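Methylthioribose-1-phosphate isomerase (Saccharomyces cerevisiae, PDB 1W2W) catalyses the interconversion of methylthioribose-1-phosphate and methylthioribulose-1-phosphate, a step of the methionine salvage pathway. Local coordinates at residues Ile35-Ile45 / Val59-Leu70. Numbering follows the deposited sequence.
Sequences IHTIDDGYSVI and VGSLSVLTEVQL
E67 reaches across from helix 53-73 to the start of helix 38-45, where its OE2 accepts a nearly straight bond (173°) from I38 N, 2.7 Å away. With CG anti to the backbone N and an extended chain beyond it, the carboxylate is carried to the first turn of the other helix; the amide meets OE2 on the anti side, somewhat out of the carboxylate plane. The I38 side chain lies roughly perpendicular to that of E67, its CD1 lying 3.8 Å from E67 CD and continuing to V64 CG2. T37 N-caps the same turn: its OG1 accepts weak bonds from D39 N and D40 N, while D40 OD2 accepts from T37 N, closing a capping box, and also from H36 N (2.8 Å).

The axes of 38-45 and 59-70 approach to 8.0 Å and run nearly antiparallel (158°), and G41 and G60 lie opposite in the register (CA atoms 5.2 Å apart). S63 sits beside them with OG placed between its backbone N and carbonyl carbon (chi1 79°), a torsion that turns the hydroxyl back to donate to G60 O at 2.8 Å; this same OG rests against the CA atoms of I38 and G41. Further along, the two methyls of V59 part company: CG1 meets I45 CG1 at 3.7 Å, the two side chains running antiparallel alongside one another, and CG2 packs against I35 CD1 and V44 CG2.

R98 of helix 88-103 forms salt bridges with both E67 and D39, and Y83 hydrogen-bonds E67 OE1. The buried carboxylate thus probably remains ionised, its charge shared between arginine, tyrosine and the amide of a helix start, and ties three helices of the N-terminal part together.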
ATOM      1  N   ILE A  35      22.489 -21.033  10.896  1.00 14.61           N
ATOM      2  CA  ILE A  35      21.563 -21.698  11.803  1.00 15.47           C
ATOM      3  C   ILE A  35      22.283 -22.838  12.521  1.00 15.43           C
ATOM      4  O   ILE A  35      22.717 -23.789  11.884  1.00 15.28           O
ATOM      5  CB  ILE A  35      20.367 -22.265  11.012  1.00 15.08           C
ATOM      6  CG1 ILE A  35      19.696 -21.165  10.173  1.00 14.38           C
ATOM      7  CG2 ILE A  35      19.396 -22.990  11.943  1.00 15.02           C
ATOM      8  CD1 ILE A  35      18.973 -20.075  10.978  1.00 13.58           C
ATOM      9  N   HIS A  36      22.416 -22.731  13.840  1.00 16.09           N
ATOM     10  CA  HIS A  36      23.097 -23.762  14.627  1.00 16.53           C
ATOM     11  C   HIS A  36      22.165 -24.454  15.614  1.00 16.13           C
ATOM     12  O   HIS A  36      22.317 -25.647  15.899  1.00 16.35           O
ATOM     13  CB  HIS A  36      24.311 -23.161  15.352  1.00 16.94           C
ATOM     14  CG  HIS A  36      25.360 -22.632  14.420  1.00 18.96           C
ATOM     15  ND1 HIS A  36      26.079 -23.448  13.575  1.00 20.21           N
ATOM     16  CD2 HIS A  36      25.804 -21.373  14.197  1.00 20.02           C
ATOM     17  CE1 HIS A  36      26.923 -22.714  12.869  1.00 22.34           C
ATOM     18  NE2 HIS A  36      26.773 -21.452  13.226  1.00 20.40           N
ATOM     19  N   THR A  37      21.207 -23.706  16.148  1.00 16.07           N
ATOM     20  CA  THR A  37      20.338 -24.232  17.193  1.00 16.08           C
ATOM     21  C   THR A  37      18.895 -23.837  16.976  1.00 16.04           C
ATOM     22  O   THR A  37      18.578 -23.046  16.074  1.00 16.49           O
ATOM     23  CB  THR A  37      20.756 -23.690  18.564  1.00 16.81           C
ATOM     24  OG1 THR A  37      20.403 -22.297  18.641  1.00 18.04           O
ATOM     25  CG2 THR A  37      22.276 -23.723  18.706  1.00 15.32           C
ATOM     26  N   ILE A  38      18.029 -24.378  17.827  1.00 14.59           N
ATOM     27  CA  ILE A  38      16.613 -24.043  17.753  1.00 15.52           C
ATOM     28  C   ILE A  38      16.399 -22.573  18.092  1.00 15.05           C
ATOM     29  O   ILE A  38      15.450 -21.944  17.611  1.00 15.48           O
ATOM     30  CB  ILE A  38      15.787 -24.998  18.630  1.00 14.23           C
ATOM     31  CG1 ILE A  38      15.806 -26.391  17.979  1.00 14.88           C
ATOM     32  CG2 ILE A  38      14.336 -24.525  18.737  1.00 15.15           C
ATOM     33  CD1 ILE A  38      15.248 -27.511  18.856  1.00 15.50           C
ATOM     34  N   ASP A  39      17.292 -21.997  18.894  1.00 16.15           N
ATOM     35  CA  ASP A  39      17.160 -20.567  19.174  1.00 15.07           C
ATOM     36  C   ASP A  39      17.343 -19.755  17.903  1.00 16.00           C
ATOM     37  O   ASP A  39      16.704 -18.717  17.751  1.00 14.87           O
ATOM     38  CB  ASP A  39      18.156 -20.073  20.228  1.00 17.41           C
ATOM     39  CG  ASP A  39      17.947 -20.723  21.566  1.00 19.30           C
ATOM     40  OD1 ASP A  39      16.882 -20.490  22.177  1.00 22.99           O
ATOM     41  OD2 ASP A  39      18.787 -21.490  22.070  1.00 23.07           O
ATOM     42  N   ASP A  40      18.219 -20.216  17.008  1.00 14.17           N
ATOM     43  CA  ASP A  40      18.472 -19.504  15.756  1.00 15.19           C
ATOM     44  C   ASP A  40      17.254 -19.620  14.843  1.00 14.63           C
ATOM     45  O   ASP A  40      16.837 -18.641  14.229  1.00 13.84           O
ATOM     46  CB  ASP A  40      19.689 -20.081  15.038  1.00 14.91           C
ATOM     47  CG  ASP A  40      20.978 -19.873  15.814  1.00 18.48           C
ATOM     48  OD1 ASP A  40      21.062 -18.900  16.606  1.00 17.92           O
ATOM     49  OD2 ASP A  40      21.956 -20.641  15.687  1.00 18.34           O
ATOM     50  N   GLY A  41      16.703 -20.825  14.765  1.00 14.17           N
ATOM     51  CA  GLY A  41      15.491 -21.074  14.007  1.00 14.32           C
ATOM     52  C   GLY A  41      14.367 -20.184  14.499  1.00 15.42           C
ATOM     53  O   GLY A  41      13.699 -19.516  13.709  1.00 14.39           O
ATOM     54  N   TYR A  42      14.168 -20.158  15.815  1.00 14.16           N
ATOM     55  CA  TYR A  42      13.126 -19.319  16.401  1.00 14.97           C
ATOM     56  C   TYR A  42      13.388 -17.863  16.048  1.00 15.06           C
ATOM     57  O   TYR A  42      12.472 -17.139  15.661  1.00 15.11           O
ATOM     58  CB  TYR A  42      13.113 -19.471  17.930  1.00 13.62           C
ATOM     59  CG  TYR A  42      12.141 -18.549  18.632  1.00 14.94           C
ATOM     60  CD1 TYR A  42      10.847 -18.959  18.917  1.00 15.70           C
ATOM     61  CD2 TYR A  42      12.524 -17.268  19.012  1.00 15.97           C
ATOM     62  CE1 TYR A  42       9.952 -18.116  19.568  1.00 16.44           C
ATOM     63  CE2 TYR A  42      11.646 -16.421  19.660  1.00 15.96           C
ATOM     64  CZ  TYR A  42      10.360 -16.851  19.933  1.00 18.51           C
ATOM     65  OH  TYR A  42       9.484 -16.009  20.578  1.00 18.98           O
ATOM     66  N   SER A  43      14.640 -17.431  16.189  1.00 15.16           N
ATOM     67  CA  SER A  43      14.953 -16.023  15.988  1.00 15.77           C
ATOM     68  C   SER A  43      14.709 -15.574  14.553  1.00 15.82           C
ATOM     69  O   SER A  43      14.107 -14.517  14.334  1.00 15.46           O
ATOM     70  CB  SER A  43      16.386 -15.701  16.392  1.00 17.27           C
ATOM     71  OG  SER A  43      16.623 -14.304  16.242  1.00 20.68           O
ATOM     72  N   VAL A  44      15.160 -16.358  13.576  1.00 14.18           N
ATOM     73  CA  VAL A  44      14.964 -15.908  12.193  1.00 14.56           C
ATOM     74  C   VAL A  44      13.504 -15.969  11.748  1.00 14.01           C
ATOM     75  O   VAL A  44      13.092 -15.199  10.880  1.00 14.33           O
ATOM     76  CB  VAL A  44      15.871 -16.606  11.172  1.00 15.00           C
ATOM     77  CG1 VAL A  44      17.354 -16.377  11.518  1.00 13.99           C
ATOM     78  CG2 VAL A  44      15.528 -18.103  11.053  1.00 14.80           C
ATOM     79  N   ILE A  45      12.725 -16.875  12.333  1.00 13.46           N
ATOM     80  CA  ILE A  45      11.302 -16.941  12.032  1.00 11.87           C
ATOM     81  C   ILE A  45      10.559 -15.766  12.674  1.00 14.06           C
ATOM     82  O   ILE A  45       9.796 -15.059  12.023  1.00 11.62           O
ATOM     83  CB  ILE A  45      10.683 -18.280  12.477  1.00 12.04           C
ATOM     84  CG1 ILE A  45      11.265 -19.446  11.664  1.00 11.21           C
ATOM     85  CG2 ILE A  45       9.159 -18.233  12.326  1.00 12.40           C
ATOM     86  CD1 ILE A  45      10.947 -20.829  12.293  1.00 10.23           C
ATOM     87  N   VAL A  59      13.197 -24.075   7.647  1.00 10.88           N
ATOM     88  CA  VAL A  59      14.241 -23.582   8.561  1.00 11.38           C
ATOM     89  C   VAL A  59      14.027 -24.060   9.997  1.00 10.78           C
ATOM     90  O   VAL A  59      14.993 -24.407  10.692  1.00 11.95           O
ATOM     91  CB  VAL A  59      14.446 -22.050   8.525  1.00 11.33           C
ATOM     92  CG1 VAL A  59      13.329 -21.326   9.277  1.00 15.52           C
ATOM     93  CG2 VAL A  59      15.786 -21.693   9.205  1.00 12.36           C
ATOM     94  N   GLY A  60      12.770 -24.096  10.431  1.00 11.29           N
ATOM     95  CA  GLY A  60      12.431 -24.627  11.749  1.00 10.82           C
ATOM     96  C   GLY A  60      12.900 -26.068  11.916  1.00 12.07           C
ATOM     97  O   GLY A  60      13.602 -26.402  12.886  1.00 11.22           O
ATOM     98  N   SER A  61      12.507 -26.916  10.966  1.00 11.25           N
ATOM     99  CA  SER A  61      12.905 -28.318  10.944  1.00 12.45           C
ATOM    100  C   SER A  61      14.431 -28.472  10.920  1.00 13.06           C
ATOM    101  O   SER A  61      14.989 -29.249  11.685  1.00 13.48           O
ATOM    102  CB  SER A  61      12.276 -29.028   9.742  1.00 13.15           C
ATOM    103  OG  SER A  61      10.861 -29.008   9.844  1.00 13.45           O
ATOM    104  N   LEU A  62      15.097 -27.729  10.043  1.00 11.97           N
ATOM    105  CA  LEU A  62      16.546 -27.778   9.933  1.00 12.86           C
ATOM    106  C   LEU A  62      17.236 -27.363  11.229  1.00 12.45           C
ATOM    107  O   LEU A  62      18.271 -27.938  11.589  1.00 12.34           O
ATOM    108  CB  LEU A  62      17.054 -26.927   8.762  1.00 12.34           C
ATOM    109  CG  LEU A  62      16.827 -27.532   7.378  1.00 11.93           C
ATOM    110  CD1 LEU A  62      17.124 -26.484   6.315  1.00 14.38           C
ATOM    111  CD2 LEU A  62      17.705 -28.751   7.157  1.00 14.23           C
ATOM    112  N   SER A  63      16.673 -26.384  11.935  1.00 12.67           N
ATOM    113  CA  SER A  63      17.300 -25.899  13.165  1.00 13.49           C
ATOM    114  C   SER A  63      17.281 -26.956  14.274  1.00 13.87           C
ATOM    115  O   SER A  63      18.154 -26.956  15.147  1.00 14.79           O
ATOM    116  CB  SER A  63      16.686 -24.573  13.642  1.00 13.22           C
ATOM    117  OG  SER A  63      15.452 -24.776  14.315  1.00 13.94           O
ATOM    118  N   VAL A  64      16.295 -27.849  14.239  1.00 13.82           N
ATOM    119  CA  VAL A  64      16.268 -28.984  15.166  1.00 13.56           C
ATOM    120  C   VAL A  64      17.420 -29.937  14.830  1.00 13.97           C
ATOM    121  O   VAL A  64      18.138 -30.430  15.718  1.00 13.76           O
ATOM    122  CB  VAL A  64      14.921 -29.736  15.090  1.00 12.58           C
ATOM    123  CG1 VAL A  64      14.871 -30.846  16.141  1.00 13.70           C
ATOM    124  CG2 VAL A  64      13.747 -28.792  15.308  1.00 12.41           C
ATOM    125  N   LEU A  65      17.612 -30.198  13.543  1.00 13.99           N
ATOM    126  CA  LEU A  65      18.702 -31.072  13.124  1.00 13.32           C
ATOM    127  C   LEU A  65      20.073 -30.479  13.454  1.00 13.66           C
ATOM    128  O   LEU A  65      20.939 -31.180  13.980  1.00 14.04           O
ATOM    129  CB  LEU A  65      18.600 -31.440  11.636  1.00 13.05           C
ATOM    130  CG  LEU A  65      19.752 -32.295  11.074  1.00 12.16           C
ATOM    131  CD1 LEU A  65      19.815 -33.664  11.768  1.00 13.83           C
ATOM    132  CD2 LEU A  65      19.600 -32.475   9.569  1.00 12.74           C
ATOM    133  N   THR A  66      20.300 -29.204  13.163  1.00 12.85           N
ATOM    134  CA  THR A  66      21.592 -28.621  13.531  1.00 14.00           C
ATOM    135  C   THR A  66      21.804 -28.670  15.044  1.00 14.66           C
ATOM    136  O   THR A  66      22.933 -28.874  15.502  1.00 15.82           O
ATOM    137  CB  THR A  66      21.779 -27.173  13.008  1.00 13.63           C
ATOM    138  OG1 THR A  66      20.681 -26.354  13.416  1.00 13.96           O
ATOM    139  CG2 THR A  66      21.738 -27.115  11.495  1.00 15.13           C
ATOM    140  N   GLU A  67      20.732 -28.487  15.813  1.00 13.71           N
ATOM    141  CA  GLU A  67      20.840 -28.542  17.269  1.00 15.37           C
ATOM    142  C   GLU A  67      21.256 -29.930  17.749  1.00 16.44           C
ATOM    143  O   GLU A  67      22.165 -30.063  18.578  1.00 16.57           O
ATOM    144  CB  GLU A  67      19.557 -28.097  17.976  1.00 15.19           C
ATOM    145  CG  GLU A  67      19.669 -28.242  19.489  1.00 14.88           C
ATOM    146  CD  GLU A  67      18.797 -27.263  20.240  1.00 16.19           C
ATOM    147  OE1 GLU A  67      18.189 -27.664  21.252  1.00 16.44           O
ATOM    148  OE2 GLU A  67      18.721 -26.088  19.820  1.00 16.67           O
ATOM    149  N   VAL A  68      20.609 -30.976  17.240  1.00 16.91           N
ATOM    150  CA  VAL A  68      20.935 -32.307  17.746  1.00 18.25           C
ATOM    151  C   VAL A  68      22.325 -32.733  17.303  1.00 18.07           C
ATOM    152  O   VAL A  68      23.023 -33.467  18.016  1.00 16.86           O
ATOM    153  CB  VAL A  68      19.875 -33.367  17.402  1.00 19.29           C
ATOM    154  CG1 VAL A  68      18.511 -32.986  17.984  1.00 20.64           C
ATOM    155  CG2 VAL A  68      19.807 -33.579  15.927  1.00 19.63           C
ATOM    156  N   GLN A  69      22.746 -32.266  16.131  1.00 16.65           N
ATOM    157  CA  GLN A  69      24.095 -32.574  15.672  1.00 16.93           C
ATOM    158  C   GLN A  69      25.157 -31.820  16.449  1.00 18.55           C
ATOM    159  O   GLN A  69      26.244 -32.348  16.694  1.00 18.99           O
ATOM    160  CB  GLN A  69      24.238 -32.358  14.166  1.00 16.22           C
ATOM    161  CG  GLN A  69      23.261 -33.248  13.406  1.00 14.22           C
ATOM    162  CD  GLN A  69      23.570 -33.353  11.935  1.00 14.77           C
ATOM    163  OE1 GLN A  69      24.115 -32.416  11.341  1.00 13.98           O
ATOM    164  NE2 GLN A  69      23.237 -34.491  11.340  1.00 15.08           N
ATOM    165  N   LEU A  70      24.838 -30.596  16.850  1.00 19.00           N
ATOM    166  CA  LEU A  70      25.747 -29.814  17.676  1.00 21.25           C
ATOM    167  C   LEU A  70      25.934 -30.457  19.053  1.00 22.56           C
ATOM    168  O   LEU A  70      27.051 -30.530  19.566  1.00 22.98           O
ATOM    169  CB  LEU A  70      25.237 -28.376  17.820  1.00 20.87           C
ATOM    170  CG  LEU A  70      26.097 -27.380  18.603  1.00 21.53           C
ATOM    171  CD1 LEU A  70      27.534 -27.412  18.133  1.00 21.99           C
ATOM    172  CD2 LEU A  70      25.533 -25.965  18.490  1.00 22.05           C
TER